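PDB 7C6O: cobalamin biosynthesis protein CobN from Mycobacterium tuberculosis, which forms the large catalytic subunit of cobaltochelatase, the enzyme that inserts cobalt into the corrin ring during cobalamin biosynthesis at the cost of ATP. Local coordinates for residues His612-Met617 with Gly826-Gly831; Leu714-Ala719 with Pro799-Thr804. All blocks are in the same frame, centred on the assembly; numbering follows the deposited sequence.

Contact 1 of 2, residues His612-Met617 with Gly826-Gly831; sequences HLIPPM and GSPLRG
I614 touches both P828 and L829, while L829 also meets M617. I614 CG2 lies 3.9 Å from P828 CD. The longer branch of I614 reaches L829, with I614 CD1 3.8 Å from L829 CG. The same methyl also borders the proline ring, with I614 CD1 4.0 Å from P828 CG, and the two side chains slide past each other in opposite directions. I614 can do both because CG1 stands between its own backbone N and carbonyl carbon (chi1 64°), with CG2 turned beside the N. M617 is the last residue of 612-617. Its chain is bent at both chi2 and chi3, so it curls over one methyl group: M617 CG and M617 CE each lie 3.9 Å from L829 CD1.

P828 and L829 are the two central residues of a type I beta turn from S827 to R830, closed by R830 N to S827 O. This puts both side chains on the 612-617 side. An ST turn supports it, with L829 N bonded to S827 OG at 3.1 Å. That hydroxyl also bonds E1065, and R830 forms a salt bridge with D896. In the facing segment, H612 ND1 donates to L613 O at 2.9 Å.

The contact is buried. L716 of helix 710-722 touches I614, and A719 and I720 of the same helix touch L829. M617 packs on strand 696-698, while H612 ends strand 608-612 of a mixed sheet.

Contact 2 of 2, residues Leu714-Ala719 with Pro799-Thr804; sequences LDLVLA and PRLAGT
L801 meets L716 and V717 through methyl groups alone; no aromatic ring or other flat side chain lies between the two segments. The forked end of L801 faces the gap between L716 and V717, one methyl toward each. L801 CD1 lies 3.9 Å from V717 CG2, and L801 CD2 lies 4.1 Å from L716 CD2. Each pair of side chains crosses at a slant. L716 has CG anti to its backbone N (chi1 -176°), and of its two methyl groups CD2 is the one that touches L801. In V717, CG1 takes the position anti to the N, which leaves CG2 beside the N to face L801.

The backbones stay well apart. V717 CA and L801 CA are the nearest pair, at 9.0 Å, and side chains bridge the gap. Segment 714-719 is regular helix, with L718 N bonded to L714 O at 2.9 Å. L801 lies near the C-terminal end of helix 784-801. The chain then turns more tightly: G803 N bonds R800 O, and T804 N bonds L801 O, both at 3.0 Å and both from residue i+3 to residue i.

Outside the pair, D715 forms a salt bridge with R761 of helix 750-769. R800 is held by E796 and by the carbonyl of L836.

The arrangement is plain helix-to-helix packing in the CobN/magnesium chelatase family region. One leucine near the C-terminal end of helix 784-801 rests against the middle of helix 710-722.

Along the chain, segment 612-617 comes first, at the end of strand 608-612. Helix 710-722 follows, then the end of helix 784-801, then the loop with 826-831. Contact 1 therefore closes a largely helical loop of 208 residues. Contact 2 closes a shorter loop of 79 residues nested within it. Their centres are about 9 Å apart, and they touch directly. Helix 710-722 faces both contacts. L613 CD2 packs 3.5 Å from T804 OG1, and M617 O packs 3.2 Å from D715 CB. Together they tie two helices of the intervening region to the loops that flank it.

Contact 1 of 2, residues His612-Met617 with Gly826-Gly831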
ATOM      1  N   HIS A 612      -3.847   3.840 -13.121  1.00 12.55           N
ATOM      2  CA  HIS A 612      -4.897   3.995 -14.112  1.00 12.67           C
ATOM      3  C   HIS A 612      -6.200   4.412 -13.446  1.00 13.14           C
ATOM      4  O   HIS A 612      -6.396   4.255 -12.238  1.00 12.05           O
ATOM      5  CB  HIS A 612      -5.100   2.712 -14.948  1.00 11.89           C
ATOM      6  CG  HIS A 612      -5.661   1.550 -14.183  1.00 12.27           C
ATOM      7  ND1 HIS A 612      -6.984   1.476 -13.801  1.00 15.12           N
ATOM      8  CD2 HIS A 612      -5.085   0.398 -13.765  1.00 14.53           C
ATOM      9  CE1 HIS A 612      -7.194   0.337 -13.162  1.00 13.16           C
ATOM     10  NE2 HIS A 612      -6.058  -0.336 -13.128  1.00 13.16           N
ATOM     11  N   LEU A 613      -7.092   4.945 -14.274  1.00 12.31           N
ATOM     12  CA  LEU A 613      -8.320   5.555 -13.796  1.00 14.23           C
ATOM     13  C   LEU A 613      -9.252   4.512 -13.182  1.00 14.24           C
ATOM     14  O   LEU A 613      -9.193   3.318 -13.485  1.00 12.59           O
ATOM     15  CB  LEU A 613      -9.019   6.280 -14.948  1.00 12.23           C
ATOM     16  CG  LEU A 613     -10.160   7.236 -14.600  1.00 15.57           C
ATOM     17  CD1 LEU A 613      -9.673   8.349 -13.686  1.00 16.71           C
ATOM     18  CD2 LEU A 613     -10.769   7.806 -15.867  1.00 16.40           C
ATOM     19  N   ILE A 614     -10.116   4.989 -12.292  1.00 13.76           N
ATOM     20  CA  ILE A 614     -11.204   4.192 -11.730  1.00 12.37           C
ATOM     21  C   ILE A 614     -12.160   3.810 -12.855  1.00 15.92           C
ATOM     22  O   ILE A 614     -12.166   4.464 -13.909  1.00 14.23           O
ATOM     23  CB  ILE A 614     -11.931   4.966 -10.619  1.00 13.50           C
ATOM     24  CG1 ILE A 614     -12.604   6.214 -11.198  1.00 14.83           C
ATOM     25  CG2 ILE A 614     -10.952   5.340  -9.511  1.00 12.79           C
ATOM     26  CD1 ILE A 614     -13.600   6.865 -10.260  1.00 14.15           C
ATOM     27  N   PRO A 615     -12.976   2.772 -12.692  1.00 14.43           N
ATOM     28  CA  PRO A 615     -13.987   2.458 -13.708  1.00 15.82           C
ATOM     29  C   PRO A 615     -14.963   3.609 -13.870  1.00 15.00           C
ATOM     30  O   PRO A 615     -15.091   4.457 -12.974  1.00 17.61           O
ATOM     31  CB  PRO A 615     -14.685   1.207 -13.145  1.00 16.20           C
ATOM     32  CG  PRO A 615     -14.358   1.199 -11.686  1.00 15.81           C
ATOM     33  CD  PRO A 615     -12.995   1.806 -11.579  1.00 14.39           C
ATOM     34  N   PRO A 616     -15.661   3.687 -15.002  1.00 14.63           N
ATOM     35  CA  PRO A 616     -16.724   4.686 -15.128  1.00 16.53           C
ATOM     36  C   PRO A 616     -17.786   4.453 -14.064  1.00 17.08           C
ATOM     37  O   PRO A 616     -18.119   3.312 -13.736  1.00 17.44           O
ATOM     38  CB  PRO A 616     -17.267   4.453 -16.543  1.00 18.14           C
ATOM     39  CG  PRO A 616     -16.921   3.038 -16.851  1.00 18.08           C
ATOM     40  CD  PRO A 616     -15.598   2.795 -16.172  1.00 15.53           C
ATOM     41  N   MET A 617     -18.298   5.553 -13.509  1.00 15.58           N
ATOM     42  CA  MET A 617     -19.269   5.528 -12.424  1.00 13.93           C
ATOM     43  C   MET A 617     -20.548   6.240 -12.844  1.00 15.96           C
ATOM     44  O   MET A 617     -20.523   7.162 -13.664  1.00 18.94           O
ATOM     45  CB  MET A 617     -18.710   6.201 -11.160  1.00 12.07           C
ATOM     46  CG  MET A 617     -17.371   5.648 -10.691  1.00 13.16           C
ATOM     47  SD  MET A 617     -17.457   3.939 -10.118  1.00 15.83           S
ATOM     48  CE  MET A 617     -18.475   4.119  -8.653  1.00 16.53           C
ATOM     49  N   GLY A 826      -5.355   7.442  -4.097  1.00 13.49           N
ATOM     50  CA  GLY A 826      -6.606   7.525  -3.383  1.00 15.06           C
ATOM     51  C   GLY A 826      -7.761   7.594  -4.359  1.00 15.64           C
ATOM     52  O   GLY A 826      -7.595   7.422  -5.565  1.00 14.35           O
ATOM     53  N   SER A 827      -8.954   7.861  -3.821  1.00 13.23           N
ATOM     54  CA  SER A 827     -10.174   7.852  -4.617  1.00 12.53           C
ATOM     55  C   SER A 827     -10.521   9.260  -5.066  1.00 14.55           C
ATOM     56  O   SER A 827     -10.698  10.145  -4.214  1.00 14.13           O
ATOM     57  CB  SER A 827     -11.329   7.264  -3.816  1.00 13.64           C
ATOM     58  OG  SER A 827     -12.568   7.513  -4.466  1.00 13.60           O
ATOM     59  N   PRO A 828     -10.651   9.515  -6.371  1.00 13.30           N
ATOM     60  CA  PRO A 828     -11.136  10.826  -6.822  1.00 17.06           C
ATOM     61  C   PRO A 828     -12.614  11.052  -6.548  1.00 18.41           C
ATOM     62  O   PRO A 828     -13.126  12.135  -6.852  1.00 21.36           O
ATOM     63  CB  PRO A 828     -10.847  10.803  -8.330  1.00 17.04           C
ATOM     64  CG  PRO A 828     -10.925   9.352  -8.690  1.00 14.90           C
ATOM     65  CD  PRO A 828     -10.391   8.597  -7.495  1.00 14.22           C
ATOM     66  N   LEU A 829     -13.312  10.061  -5.995  1.00 17.94           N
ATOM     67  CA  LEU A 829     -14.701  10.201  -5.578  1.00 18.00           C
ATOM     68  C   LEU A 829     -14.833  10.643  -4.126  1.00 16.52           C
ATOM     69  O   LEU A 829     -15.952  10.891  -3.667  1.00 16.39           O
ATOM     70  CB  LEU A 829     -15.450   8.880  -5.777  1.00 17.79           C
ATOM     71  CG  LEU A 829     -15.421   8.267  -7.178  1.00 21.19           C
ATOM     72  CD1 LEU A 829     -16.170   6.941  -7.192  1.00 17.49           C
ATOM     73  CD2 LEU A 829     -16.013   9.231  -8.198  1.00 21.32           C
ATOM     74  N   ARG A 830     -13.724  10.744  -3.394  1.00 13.25           N
ATOM     75  CA  ARG A 830     -13.735  11.152  -1.997  1.00 15.49           C
ATOM     76  C   ARG A 830     -13.141  12.548  -1.817  1.00 15.95           C
ATOM     77  O   ARG A 830     -12.503  12.837  -0.802  1.00 16.73           O
ATOM     78  CB  ARG A 830     -12.986  10.130  -1.142  1.00 14.33           C
ATOM     79  CG  ARG A 830     -13.436  10.050   0.315  1.00 18.39           C
ATOM     80  CD  ARG A 830     -12.622   8.998   1.060  1.00 17.24           C
ATOM     81  NE  ARG A 830     -13.145   8.688   2.389  1.00 18.05           N
ATOM     82  CZ  ARG A 830     -12.623   9.139   3.527  1.00 19.07           C
ATOM     83  NH1 ARG A 830     -11.563   9.937   3.506  1.00 16.29           N
ATOM     84  NH2 ARG A 830     -13.163   8.794   4.689  1.00 19.12           N
ATOM     85  N   GLY A 831     -13.344  13.422  -2.801  1.00 18.07           N
ATOM     86  CA  GLY A 831     -12.873  14.790  -2.700  1.00 19.36           C
ATOM     87  C   GLY A 831     -11.375  14.949  -2.819  1.00 18.74           C
ATOM     88  O   GLY A 831     -10.810  15.885  -2.246  1.00 17.11           O
TER

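Contact 2 of 2, residues Leu714-Ala719 with Pro799-Thr804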
ATOM      1  N   LEU A 714     -19.688  12.825 -18.410  1.00 20.80           N
ATOM      2  CA  LEU A 714     -20.641  13.597 -17.619  1.00 20.90           C
ATOM      3  C   LEU A 714     -20.940  12.910 -16.289  1.00 18.91           C
ATOM      4  O   LEU A 714     -20.897  13.544 -15.228  1.00 18.88           O
ATOM      5  CB  LEU A 714     -21.924  13.814 -18.424  1.00 21.80           C
ATOM      6  CG  LEU A 714     -23.180  14.303 -17.699  1.00 23.60           C
ATOM      7  CD1 LEU A 714     -22.938  15.627 -17.007  1.00 26.03           C
ATOM      8  CD2 LEU A 714     -24.341  14.420 -18.677  1.00 20.44           C
ATOM      9  N   ASP A 715     -21.236  11.608 -16.329  1.00 17.76           N
ATOM     10  CA  ASP A 715     -21.545  10.877 -15.102  1.00 19.35           C
ATOM     11  C   ASP A 715     -20.354  10.846 -14.153  1.00 17.85           C
ATOM     12  O   ASP A 715     -20.516  11.005 -12.937  1.00 17.35           O
ATOM     13  CB  ASP A 715     -21.995   9.455 -15.435  1.00 24.50           C
ATOM     14  CG  ASP A 715     -23.446   9.386 -15.872  1.00 30.98           C
ATOM     15  OD1 ASP A 715     -24.305   9.986 -15.192  1.00 31.53           O
ATOM     16  OD2 ASP A 715     -23.725   8.730 -16.897  1.00 33.64           O
ATOM     17  N   LEU A 716     -19.149  10.631 -14.685  1.00 19.53           N
ATOM     18  CA  LEU A 716     -17.973  10.566 -13.824  1.00 18.62           C
ATOM     19  C   LEU A 716     -17.679  11.918 -13.186  1.00 19.39           C
ATOM     20  O   LEU A 716     -17.393  11.993 -11.984  1.00 18.69           O
ATOM     21  CB  LEU A 716     -16.771  10.065 -14.621  1.00 19.58           C
ATOM     22  CG  LEU A 716     -15.471   9.850 -13.845  1.00 21.74           C
ATOM     23  CD1 LEU A 716     -15.705   8.952 -12.642  1.00 19.25           C
ATOM     24  CD2 LEU A 716     -14.412   9.257 -14.758  1.00 23.92           C
ATOM     25  N   VAL A 717     -17.755  12.999 -13.968  1.00 18.90           N
ATOM     26  CA  VAL A 717     -17.539  14.331 -13.406  1.00 19.83           C
ATOM     27  C   VAL A 717     -18.583  14.635 -12.340  1.00 20.97           C
ATOM     28  O   VAL A 717     -18.260  15.165 -11.269  1.00 20.51           O
ATOM     29  CB  VAL A 717     -17.540  15.392 -14.522  1.00 21.18           C
ATOM     30  CG1 VAL A 717     -17.597  16.788 -13.923  1.00 20.65           C
ATOM     31  CG2 VAL A 717     -16.300  15.241 -15.392  1.00 20.65           C
ATOM     32  N   LEU A 718     -19.849  14.297 -12.608  1.00 21.87           N
ATOM     33  CA  LEU A 718     -20.900  14.480 -11.609  1.00 22.14           C
ATOM     34  C   LEU A 718     -20.566  13.755 -10.312  1.00 20.26           C
ATOM     35  O   LEU A 718     -20.745  14.307  -9.219  1.00 19.79           O
ATOM     36  CB  LEU A 718     -22.240  13.988 -12.154  1.00 21.57           C
ATOM     37  CG  LEU A 718     -23.173  14.988 -12.831  1.00 26.33           C
ATOM     38  CD1 LEU A 718     -24.385  14.260 -13.391  1.00 25.49           C
ATOM     39  CD2 LEU A 718     -23.598  16.065 -11.845  1.00 25.69           C
ATOM     40  N   ALA A 719     -20.082  12.514 -10.411  1.00 18.46           N
ATOM     41  CA  ALA A 719     -19.734  11.761  -9.209  1.00 18.52           C
ATOM     42  C   ALA A 719     -18.574  12.412  -8.467  1.00 19.39           C
ATOM     43  O   ALA A 719     -18.577  12.482  -7.231  1.00 17.71           O
ATOM     44  CB  ALA A 719     -19.394  10.317  -9.573  1.00 18.12           C
ATOM     45  N   PRO A 799      -9.002  18.866 -16.979  1.00 22.87           N
ATOM     46  CA  PRO A 799      -7.621  18.697 -17.465  1.00 21.20           C
ATOM     47  C   PRO A 799      -6.902  17.519 -16.833  1.00 19.78           C
ATOM     48  O   PRO A 799      -6.099  16.857 -17.504  1.00 20.96           O
ATOM     49  CB  PRO A 799      -6.958  20.032 -17.099  1.00 23.80           C
ATOM     50  CG  PRO A 799      -8.084  20.998 -17.034  1.00 26.87           C
ATOM     51  CD  PRO A 799      -9.219  20.224 -16.447  1.00 24.61           C
ATOM     52  N   ARG A 800      -7.165  17.237 -15.555  1.00 19.23           N
ATOM     53  CA  ARG A 800      -6.512  16.104 -14.907  1.00 20.46           C
ATOM     54  C   ARG A 800      -7.082  14.781 -15.402  1.00 18.41           C
ATOM     55  O   ARG A 800      -6.333  13.823 -15.623  1.00 20.21           O
ATOM     56  CB  ARG A 800      -6.647  16.226 -13.391  1.00 18.95           C
ATOM     57  CG  ARG A 800      -5.867  17.396 -12.815  1.00 16.95           C
ATOM     58  CD  ARG A 800      -6.218  17.638 -11.358  1.00 18.41           C
ATOM     59  NE  ARG A 800      -5.469  18.763 -10.808  1.00 18.38           N
ATOM     60  CZ  ARG A 800      -4.271  18.657 -10.246  1.00 18.89           C
ATOM     61  NH1 ARG A 800      -3.681  17.472 -10.153  1.00 16.91           N
ATOM     62  NH2 ARG A 800      -3.660  19.737  -9.774  1.00 19.36           N
ATOM     63  N   LEU A 801      -8.403  14.710 -15.585  1.00 19.62           N
ATOM     64  CA  LEU A 801      -9.001  13.523 -16.191  1.00 21.14           C
ATOM     65  C   LEU A 801      -8.396  13.245 -17.561  1.00 25.00           C
ATOM     66  O   LEU A 801      -8.195  12.083 -17.936  1.00 23.95           O
ATOM     67  CB  LEU A 801     -10.517  13.684 -16.305  1.00 21.65           C
ATOM     68  CG  LEU A 801     -11.362  13.192 -15.132  1.00 22.60           C
ATOM     69  CD1 LEU A 801     -12.846  13.455 -15.384  1.00 23.29           C
ATOM     70  CD2 LEU A 801     -11.106  11.711 -14.886  1.00 21.92           C
ATOM     71  N   ALA A 802      -8.084  14.301 -18.316  1.00 27.69           N
ATOM     72  CA  ALA A 802      -7.510  14.134 -19.647  1.00 27.95           C
ATOM     73  C   ALA A 802      -6.192  13.372 -19.619  1.00 25.90           C
ATOM     74  O   ALA A 802      -5.815  12.772 -20.632  1.00 27.68           O
ATOM     75  CB  ALA A 802      -7.309  15.499 -20.309  1.00 28.35           C
ATOM     76  N   GLY A 803      -5.489  13.371 -18.483  1.00 22.34           N
ATOM     77  CA  GLY A 803      -4.244  12.633 -18.372  1.00 19.97           C
ATOM     78  C   GLY A 803      -4.408  11.131 -18.495  1.00 19.93           C
ATOM     79  O   GLY A 803      -3.418  10.425 -18.712  1.00 20.09           O
ATOM     80  N   THR A 804      -5.639  10.629 -18.362  1.00 18.09           N
ATOM     81  CA  THR A 804      -5.890   9.199 -18.509  1.00 17.83           C
ATOM     82  C   THR A 804      -5.463   8.691 -19.882  1.00 20.20           C
ATOM     83  O   THR A 804      -5.025   7.542 -20.010  1.00 18.19           O
ATOM     84  CB  THR A 804      -7.373   8.912 -18.261  1.00 19.84           C
ATOM     85  OG1 THR A 804      -7.685   9.189 -16.891  1.00 25.23           O
ATOM     86  CG2 THR A 804      -7.714   7.460 -18.566  1.00 16.61           C
TER